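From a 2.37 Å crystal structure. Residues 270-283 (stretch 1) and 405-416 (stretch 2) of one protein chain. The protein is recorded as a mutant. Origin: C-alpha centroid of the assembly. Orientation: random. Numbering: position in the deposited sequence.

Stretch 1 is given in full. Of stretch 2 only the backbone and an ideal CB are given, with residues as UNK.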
ATOM      1  N   ALA A 270       1.947  11.041  12.090  1.00 24.69           N
ATOM      2  CA  ALA A 270       1.554  11.602  13.400  1.00 22.47           C
ATOM      3  C   ALA A 270       0.332  12.483  13.194  1.00 23.70           C
ATOM      4  O   ALA A 270      -0.001  12.829  12.064  1.00 21.35           O
ATOM      5  CB  ALA A 270       2.673  12.427  14.020  1.00 23.42           C
ATOM      6  N   GLU A 271      -0.337  12.849  14.277  1.00 25.24           N
ATOM      7  CA  GLU A 271      -1.539  13.648  14.155  1.00 26.79           C
ATOM      8  C   GLU A 271      -1.325  14.937  13.353  1.00 26.74           C
ATOM      9  O   GLU A 271      -2.137  15.248  12.447  1.00 27.55           O
ATOM     10  CB  GLU A 271      -2.148  13.958  15.498  1.00 26.96           C
ATOM     11  CG  GLU A 271      -3.548  14.516  15.330  1.00 36.65           C
ATOM     12  CD  GLU A 271      -4.219  14.899  16.631  1.00 40.27           C
ATOM     13  OE1 GLU A 271      -3.783  14.380  17.694  1.00 37.81           O
ATOM     14  OE2 GLU A 271      -5.201  15.696  16.542  1.00 34.97           O
ATOM     15  N   ILE A 272      -0.226  15.635  13.629  1.00 24.56           N
ATOM     16  CA  ILE A 272       0.078  16.878  12.908  1.00 25.46           C
ATOM     17  C   ILE A 272       0.241  16.627  11.393  1.00 23.22           C
ATOM     18  O   ILE A 272      -0.227  17.410  10.599  1.00 23.24           O
ATOM     19  CB  ILE A 272       1.305  17.647  13.528  1.00 25.27           C
ATOM     20  CG1 ILE A 272       1.465  19.033  12.898  1.00 28.66           C
ATOM     21  CG2 ILE A 272       2.592  16.844  13.391  1.00 25.48           C
ATOM     22  CD1 ILE A 272       0.229  19.898  12.983  1.00 31.86           C
ATOM     23  N   ASP A 273       0.865  15.522  10.995  1.00 24.78           N
ATOM     24  CA  ASP A 273       1.020  15.179   9.552  1.00 21.66           C
ATOM     25  C   ASP A 273      -0.328  14.992   8.909  1.00 22.42           C
ATOM     26  O   ASP A 273      -0.589  15.512   7.805  1.00 22.02           O
ATOM     27  CB  ASP A 273       1.784  13.862   9.360  1.00 19.21           C
ATOM     28  CG  ASP A 273       3.213  13.918   9.879  1.00 24.88           C
ATOM     29  OD1 ASP A 273       3.921  14.917   9.600  1.00 21.64           O
ATOM     30  OD2 ASP A 273       3.620  12.954  10.572  1.00 19.90           O
ATOM     31  N   LYS A 274      -1.180  14.227   9.599  1.00 23.46           N
ATOM     32  CA  LYS A 274      -2.510  13.901   9.107  1.00 24.77           C
ATOM     33  C   LYS A 274      -3.323  15.173   9.030  1.00 23.94           C
ATOM     34  O   LYS A 274      -4.071  15.378   8.069  1.00 25.40           O
ATOM     35  CB  LYS A 274      -3.172  12.832   9.994  1.00 28.18           C
ATOM     36  CG  LYS A 274      -2.445  11.488   9.965  1.00 30.82           C
ATOM     37  CD  LYS A 274      -3.164  10.355   9.305  1.00 45.72           C
ATOM     38  CE  LYS A 274      -4.016   9.571  10.345  1.00 58.45           C
ATOM     39  NZ  LYS A 274      -4.251   8.109   9.943  1.00 60.35           N
ATOM     40  N   ILE A 275      -3.165  16.052  10.020  1.00 23.30           N
ATOM     41  CA  ILE A 275      -3.950  17.303  10.032  1.00 22.74           C
ATOM     42  C   ILE A 275      -3.476  18.210   8.887  1.00 23.14           C
ATOM     43  O   ILE A 275      -4.276  18.667   8.066  1.00 22.17           O
ATOM     44  CB  ILE A 275      -3.839  18.068  11.364  1.00 21.57           C
ATOM     45  CG1 ILE A 275      -4.671  17.387  12.441  1.00 24.01           C
ATOM     46  CG2 ILE A 275      -4.274  19.532  11.205  1.00  8.76           C
ATOM     47  CD1 ILE A 275      -4.458  18.025  13.804  1.00 26.38           C
ATOM     48  N   VAL A 276      -2.180  18.478   8.828  1.00 20.88           N
ATOM     49  CA  VAL A 276      -1.702  19.366   7.761  1.00 24.83           C
ATOM     50  C   VAL A 276      -2.033  18.821   6.350  1.00 23.98           C
ATOM     51  O   VAL A 276      -2.434  19.585   5.490  1.00 20.24           O
ATOM     52  CB  VAL A 276      -0.184  19.712   7.884  1.00 25.32           C
ATOM     53  CG1 VAL A 276       0.294  20.448   6.608  1.00 10.27           C
ATOM     54  CG2 VAL A 276       0.056  20.551   9.174  1.00 19.84           C
ATOM     55  N   GLU A 277      -1.901  17.515   6.118  1.00 24.37           N
ATOM     56  CA  GLU A 277      -2.151  17.004   4.751  1.00 26.32           C
ATOM     57  C   GLU A 277      -3.643  17.079   4.409  1.00 26.26           C
ATOM     58  O   GLU A 277      -3.985  17.332   3.277  1.00 26.07           O
ATOM     59  CB  GLU A 277      -1.581  15.606   4.557  1.00 25.91           C
ATOM     60  CG  GLU A 277      -0.041  15.556   4.705  1.00 32.36           C
ATOM     61  CD  GLU A 277       0.463  14.147   4.939  1.00 35.65           C
ATOM     62  OE1 GLU A 277      -0.060  13.227   4.279  1.00 33.36           O
ATOM     63  OE2 GLU A 277       1.373  13.955   5.778  1.00 24.24           O
ATOM     64  N   LYS A 278      -4.509  16.940   5.416  1.00 25.13           N
ATOM     65  CA  LYS A 278      -5.947  17.045   5.224  1.00 24.25           C
ATOM     66  C   LYS A 278      -6.380  18.476   4.930  1.00 23.92           C
ATOM     67  O   LYS A 278      -7.304  18.689   4.131  1.00 22.65           O
ATOM     68  CB  LYS A 278      -6.705  16.497   6.450  1.00 26.84           C
ATOM     69  CG  LYS A 278      -8.217  16.255   6.233  1.00 25.85           C
ATOM     70  CD  LYS A 278      -8.490  15.318   5.043  1.00 28.08           C
ATOM     71  CE  LYS A 278      -9.936  14.868   5.039  1.00 26.21           C
ATOM     72  NZ  LYS A 278     -10.406  14.413   3.713  1.00 23.95           N
ATOM     73  N   VAL A 279      -5.728  19.457   5.562  1.00 24.15           N
ATOM     74  CA  VAL A 279      -5.993  20.866   5.247  1.00 22.17           C
ATOM     75  C   VAL A 279      -5.558  21.165   3.793  1.00 25.53           C
ATOM     76  O   VAL A 279      -6.343  21.723   2.990  1.00 26.79           O
ATOM     77  CB  VAL A 279      -5.333  21.834   6.254  1.00 24.75           C
ATOM     78  CG1 VAL A 279      -5.452  23.259   5.770  1.00 10.50           C
ATOM     79  CG2 VAL A 279      -5.938  21.671   7.718  1.00 17.86           C
ATOM     80  N   LEU A 280      -4.350  20.741   3.423  1.00 26.19           N
ATOM     81  CA  LEU A 280      -3.838  20.975   2.050  1.00 27.10           C
ATOM     82  C   LEU A 280      -4.712  20.335   0.978  1.00 27.64           C
ATOM     83  O   LEU A 280      -5.036  20.951  -0.077  1.00 26.50           O
ATOM     84  CB  LEU A 280      -2.393  20.474   1.912  1.00 26.30           C
ATOM     85  CG  LEU A 280      -1.354  21.257   2.755  1.00 25.97           C
ATOM     86  CD1 LEU A 280      -0.029  20.509   2.766  1.00 20.30           C
ATOM     87  CD2 LEU A 280      -1.176  22.727   2.254  1.00 19.25           C
HETATM   88  N   MSE A 281      -5.114  19.100   1.259  1.00 27.40           N
HETATM   89  CA  MSE A 281      -5.915  18.306   0.331  1.00 27.11           C
HETATM   90  C   MSE A 281      -7.188  19.058  -0.149  1.00 27.73           C
HETATM   91  O   MSE A 281      -7.611  18.964  -1.317  1.00 24.83           O
HETATM   92  CB  MSE A 281      -6.279  17.009   1.035  1.00 27.03           C
HETATM   93  CG  MSE A 281      -7.129  16.081   0.224  1.00 35.81           C
HETATM   94 SE   MSE A 281      -7.434  14.419   1.202  0.75 25.38          SE
HETATM   95  CE  MSE A 281      -5.591  14.022   1.829  1.00 18.26           C
ATOM     96  N   HIS A 282      -7.792  19.806   0.760  1.00 25.82           N
ATOM     97  CA  HIS A 282      -9.061  20.439   0.475  1.00 26.39           C
ATOM     98  C   HIS A 282      -8.957  21.936   0.331  1.00 26.87           C
ATOM     99  O   HIS A 282      -9.943  22.593   0.161  1.00 26.74           O
ATOM    100  CB  HIS A 282     -10.064  20.087   1.566  1.00 23.37           C
ATOM    101  CG  HIS A 282     -10.462  18.652   1.550  1.00 27.24           C
ATOM    102  ND1 HIS A 282     -11.400  18.160   0.671  1.00 24.88           N
ATOM    103  CD2 HIS A 282     -10.040  17.595   2.289  1.00 31.39           C
ATOM    104  CE1 HIS A 282     -11.551  16.863   0.879  1.00 33.05           C
ATOM    105  NE2 HIS A 282     -10.736  16.496   1.856  1.00 31.37           N
ATOM    106  N   CYS A 283      -7.749  22.465   0.325  1.00 29.31           N
ATOM    107  CA  CYS A 283      -7.574  23.902   0.338  1.00 27.80           C
ATOM    108  C   CYS A 283      -7.761  24.578  -1.022  1.00 25.26           C
ATOM    109  O   CYS A 283      -7.846  25.778  -1.087  1.00 26.69           O
ATOM    110  CB  CYS A 283      -6.217  24.256   0.929  1.00 26.98           C
ATOM    111  SG  CYS A 283      -4.828  24.152  -0.193  1.00 32.16           S
ATOM    112  N   UNK A 405     -12.754  13.082  14.526  1.00 23.95           N
ATOM    113  CA  UNK A 405     -13.350  13.737  13.371  1.00 15.62           C
ATOM    114  C   UNK A 405     -12.401  13.717  12.150  1.00 21.09           C
ATOM    115  O   UNK A 405     -12.857  13.651  11.001  1.00 27.28           O
ATOM    116  CB  UNK A 405     -13.721  15.178  13.729  1.00 15.62           C
ATOM    117  N   UNK A 406     -11.093  13.770  12.414  1.00 29.53           N
ATOM    118  CA  UNK A 406     -10.073  13.727  11.370  1.00 31.63           C
ATOM    119  C   UNK A 406     -10.112  12.342  10.722  1.00 21.85           C
ATOM    120  O   UNK A 406      -9.991  12.199   9.490  1.00 28.66           O
ATOM    121  CB  UNK A 406      -8.685  14.034  11.936  1.00 31.63           C
ATOM    122  N   UNK A 407     -10.337  11.332  11.550  1.00 15.51           N
ATOM    123  CA  UNK A 407     -10.478   9.961  11.044  1.00 22.45           C
ATOM    124  C   UNK A 407     -11.653   9.842  10.093  1.00 17.27           C
ATOM    125  O   UNK A 407     -11.566   9.203   9.037  1.00 28.68           O
ATOM    126  CB  UNK A 407     -10.648   8.976  12.202  1.00 22.45           C
ATOM    127  N   UNK A 408     -12.749  10.485  10.465  1.00 24.39           N
ATOM    128  CA  UNK A 408     -13.982  10.411   9.703  1.00 21.14           C
ATOM    129  C   UNK A 408     -13.780  11.232   8.418  1.00 28.64           C
ATOM    130  O   UNK A 408     -14.148  10.789   7.316  1.00 20.99           O
ATOM    131  CB  UNK A 408     -15.172  10.921  10.519  1.00 21.14           C
ATOM    132  N   UNK A 409     -13.140  12.390   8.542  1.00 19.89           N
ATOM    133  CA  UNK A 409     -12.892  13.225   7.376  1.00 24.79           C
ATOM    134  C   UNK A 409     -12.045  12.442   6.384  1.00 33.31           C
ATOM    135  O   UNK A 409     -12.333  12.439   5.190  1.00 11.95           O
ATOM    136  CB  UNK A 409     -12.205  14.534   7.769  1.00 24.79           C
ATOM    137  N   UNK A 410     -11.009  11.772   6.876  1.00 15.98           N
ATOM    138  CA  UNK A 410     -10.162  10.947   5.998  1.00 24.21           C
ATOM    139  C   UNK A 410     -10.929   9.804   5.347  1.00 18.61           C
ATOM    140  O   UNK A 410     -10.931   9.716   4.125  1.00 23.05           O
ATOM    141  CB  UNK A 410      -8.984  10.378   6.791  1.00 24.21           C
ATOM    142  N   UNK A 411     -11.583   8.947   6.137  1.00 25.61           N
ATOM    143  CA  UNK A 411     -12.353   7.800   5.572  1.00 13.26           C
ATOM    144  C   UNK A 411     -13.456   8.260   4.595  1.00 20.68           C
ATOM    145  O   UNK A 411     -13.639   7.666   3.544  1.00 25.90           O
ATOM    146  CB  UNK A 411     -12.988   6.989   6.704  1.00 13.26           C
ATOM    147  N   UNK A 412     -14.172   9.320   4.941  1.00 22.48           N
ATOM    148  CA  UNK A 412     -15.232   9.848   4.076  1.00 14.06           C
ATOM    149  C   UNK A 412     -14.699  10.572   2.834  1.00 21.27           C
ATOM    150  O   UNK A 412     -15.439  10.848   1.890  1.00 21.89           O
ATOM    151  CB  UNK A 412     -16.117  10.805   4.878  1.00 14.06           C
ATOM    152  N   UNK A 413     -13.434  10.955   2.846  1.00 23.52           N
ATOM    153  CA  UNK A 413     -12.925  11.775   1.767  1.00 23.79           C
ATOM    154  C   UNK A 413     -13.475  13.187   1.811  1.00 17.78           C
ATOM    155  O   UNK A 413     -13.307  13.966   0.859  1.00 29.53           O
ATOM    156  CB  UNK A 413     -13.255  11.130   0.419  1.00 23.79           C
ATOM    157  N   UNK A 414     -14.120  13.550   2.910  1.00 27.56           N
ATOM    158  CA  UNK A 414     -14.721  14.869   2.973  1.00 33.57           C
ATOM    159  C   UNK A 414     -13.791  15.828   3.692  1.00 27.15           C
ATOM    160  O   UNK A 414     -12.914  15.434   4.460  1.00 27.15           O
ATOM    161  CB  UNK A 414     -16.082  14.814   3.670  1.00 33.57           C
ATOM    162  N   UNK A 415     -14.006  17.098   3.406  1.00 22.26           N
ATOM    163  CA  UNK A 415     -13.319  18.175   4.052  1.00 30.48           C
ATOM    164  C   UNK A 415     -13.613  18.231   5.570  1.00 26.51           C
ATOM    165  O   UNK A 415     -14.719  17.959   6.029  1.00 25.46           O
ATOM    166  CB  UNK A 415     -13.707  19.494   3.381  1.00 30.48           C
ATOM    167  N   UNK A 416     -12.606  18.616   6.338  1.00 28.22           N
ATOM    168  CA  UNK A 416     -12.697  18.561   7.777  1.00 21.94           C
ATOM    169  C   UNK A 416     -13.831  19.409   8.347  1.00 20.33           C
ATOM    170  O   UNK A 416     -14.604  18.920   9.159  1.00 28.08           O
ATOM    171  CB  UNK A 416     -11.366  19.005   8.386  1.00 21.94           C
TER

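The backbone of 405–412 is helical, and its axis passes that of helix 271–282 at 10.9 Å with 48° between their N-to-C directions. Position 405 has nothing of stretch 1 within 5.5 Å of its ideal CB, so the contact sets no preference; it is L405.

At 406 CB points toward stretch 1 and lies 5.3 Å from I275 CG1. The surroundings are largely carbon, which suits a medium-sized aliphatic side chain: leucine, isoleucine or methionine. The deposited residue is L406 (chi1 t, chi2 p), a knob among E271, K274, I275 and K278. Its CD2 lies 3.4 Å from I275 CG1 and its CD1 3.9 Å from K278 CB.

At 407 CB points away, and only a side chain that bends back could approach the K274 amine; a polar or acidic one would serve. D407 comes nearer at its end, and a water accepts from K274 NZ (2.6 Å) and donates weakly to D407 OD1 (3.4 Å). Position 408 has nothing of stretch 1 within 5.5 Å of its ideal CB, so many side chains would suit; it is I408.

At 409 CB points toward stretch 1 and sits 3.6 Å from K278 CE, leaving little depth on that line; a small residue such as alanine, glycine or serine fits. It is A409, whose carbonyl also serves: K278 NZ donates to A409 O at 3.1 Å.

Position 410 points sideways, its ideal CB 4.9 Å from K278 CE. Farther along lie the K278 methylenes and K274 O, so a long side chain is favoured, and a donor at its tip would be useful; an aromatic or a long polar chain could suit. Y410 does both jobs. K278 CD stands over one ring face, 4.0 Å from the ring centroid and 10° off the normal, while Y410 OH donates to K274 O at 2.7 Å.

Position 411 points away, where many residues would do; it is K411. Position 412 points sideways with nothing of stretch 1 within 5.5 Å of its ideal CB, so stretch 1 sets no preference; it is S412, whose OG accepts from the backbone N of 414 at 3.0 Å.

Position 413 has phi 71° and psi 12°, and positive phi by itself favours glycine. It is G413; its O lies 3.4 Å from H282 CE1, near the ring plane.

At 414 CB points away, so the backbone makes the contact and the side chain is little constrained. It is M414, a selenomethionine, and K278 NZ donates to M414 O at 2.8 Å.

At 415 the ideal CB is 3.8 Å from H282 ND1, so a side chain with methylenes could cover the imidazole. E415 CB lies 4.0 Å from the H282 ring centroid, over a face.

At 416 CB points sideways, and the ideal CB is 4.7 Å from K278 CG, which leaves the choice wide. F416 leads its ring away, while a water links F416 N (3.0 Å) to K278 O (2.8 Å).

Stretch 2 405-416: LLDIAYKSGMEF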
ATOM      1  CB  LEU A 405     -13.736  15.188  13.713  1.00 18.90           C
ATOM      2  CG  LEU A 405     -14.803  15.434  14.765  1.00 19.29           C
ATOM      3  CD1 LEU A 405     -15.173  16.898  14.745  1.00  9.98           C
ATOM      4  CD2 LEU A 405     -16.034  14.582  14.490  1.00 18.08           C
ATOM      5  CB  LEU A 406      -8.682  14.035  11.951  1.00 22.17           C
ATOM      6  CG  LEU A 406      -7.516  14.265  10.979  1.00 20.56           C
ATOM      7  CD1 LEU A 406      -7.807  15.401  10.053  1.00 20.07           C
ATOM      8  CD2 LEU A 406      -6.150  14.441  11.720  1.00 11.83           C
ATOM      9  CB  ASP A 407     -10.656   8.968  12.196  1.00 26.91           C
ATOM     10  CG  ASP A 407      -9.373   8.749  13.008  1.00 26.23           C
ATOM     11  OD1 ASP A 407      -8.240   8.985  12.504  1.00 35.55           O
ATOM     12  OD2 ASP A 407      -9.513   8.310  14.168  1.00 28.48           O
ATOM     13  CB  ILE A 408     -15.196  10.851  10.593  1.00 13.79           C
ATOM     14  CG1 ILE A 408     -15.337   9.919  11.814  1.00 23.54           C
ATOM     15  CG2 ILE A 408     -16.510  10.852   9.827  1.00 21.74           C
ATOM     16  CD1 ILE A 408     -16.179  10.513  12.953  1.00 12.02           C
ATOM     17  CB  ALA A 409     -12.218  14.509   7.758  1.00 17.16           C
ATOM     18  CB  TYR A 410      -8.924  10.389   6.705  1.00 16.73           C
ATOM     19  CG  TYR A 410      -7.689  11.245   6.507  1.00 20.65           C
ATOM     20  CD1 TYR A 410      -6.906  11.129   5.370  1.00 24.96           C
ATOM     21  CD2 TYR A 410      -7.300  12.160   7.466  1.00 16.01           C
ATOM     22  CE1 TYR A 410      -5.769  11.930   5.193  1.00 28.39           C
ATOM     23  CE2 TYR A 410      -6.178  12.933   7.316  1.00 21.24           C
ATOM     24  CZ  TYR A 410      -5.422  12.842   6.180  1.00 25.08           C
ATOM     25  OH  TYR A 410      -4.303  13.646   6.076  1.00 22.88           O
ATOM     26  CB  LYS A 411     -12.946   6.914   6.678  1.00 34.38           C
ATOM     27  CG  LYS A 411     -13.667   5.661   6.181  1.00 26.71           C
ATOM     28  CD  LYS A 411     -12.822   4.384   6.290  1.00 54.66           C
ATOM     29  CE  LYS A 411     -13.240   3.547   7.491  1.00 62.66           C
ATOM     30  NZ  LYS A 411     -12.316   2.412   7.744  1.00 86.37           N
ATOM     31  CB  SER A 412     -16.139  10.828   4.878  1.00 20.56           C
ATOM     32  OG  SER A 412     -15.502  12.070   5.188  1.00 28.89           O
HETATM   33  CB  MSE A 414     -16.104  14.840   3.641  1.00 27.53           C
HETATM   34  CG  MSE A 414     -17.146  13.981   2.939  1.00 31.26           C
HETATM   35 SE   MSE A 414     -18.762  13.978   3.965  0.75 13.03          SE
HETATM   36  CE  MSE A 414     -20.040  13.318   2.718  1.00 14.19           C
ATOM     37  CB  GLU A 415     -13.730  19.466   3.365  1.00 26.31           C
ATOM     38  CG  GLU A 415     -12.797  20.595   3.623  1.00 45.59           C
ATOM     39  CD  GLU A 415     -13.362  21.544   4.583  1.00 69.17           C
ATOM     40  OE1 GLU A 415     -14.504  21.965   4.306  1.00 51.58           O
ATOM     41  OE2 GLU A 415     -12.669  21.869   5.578  1.00 31.26           O
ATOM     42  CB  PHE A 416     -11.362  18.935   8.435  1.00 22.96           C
ATOM     43  CG  PHE A 416     -11.416  18.887   9.963  1.00 32.82           C
ATOM     44  CD1 PHE A 416     -11.245  17.709  10.645  1.00 18.63           C
ATOM     45  CD2 PHE A 416     -11.691  20.024  10.696  1.00 18.38           C
ATOM     46  CE1 PHE A 416     -11.320  17.680  12.018  1.00 26.85           C
ATOM     47  CE2 PHE A 416     -11.779  20.001  12.065  1.00 40.95           C
ATOM     48  CZ  PHE A 416     -11.605  18.839  12.728  1.00 19.89           C
TER
HETATM   49  O   HOH W   1      -6.789   8.148   9.533  1.00 50.40           O
HETATM   50  O   HOH W   2      -2.337  12.001   5.009  1.00 40.87           O
HETATM   51  O   HOH W   3      -9.857  19.271   5.204  1.00 23.30           O
HETATM   52  O   HOH W   4      -9.738  11.601   2.962  1.00 30.05           O
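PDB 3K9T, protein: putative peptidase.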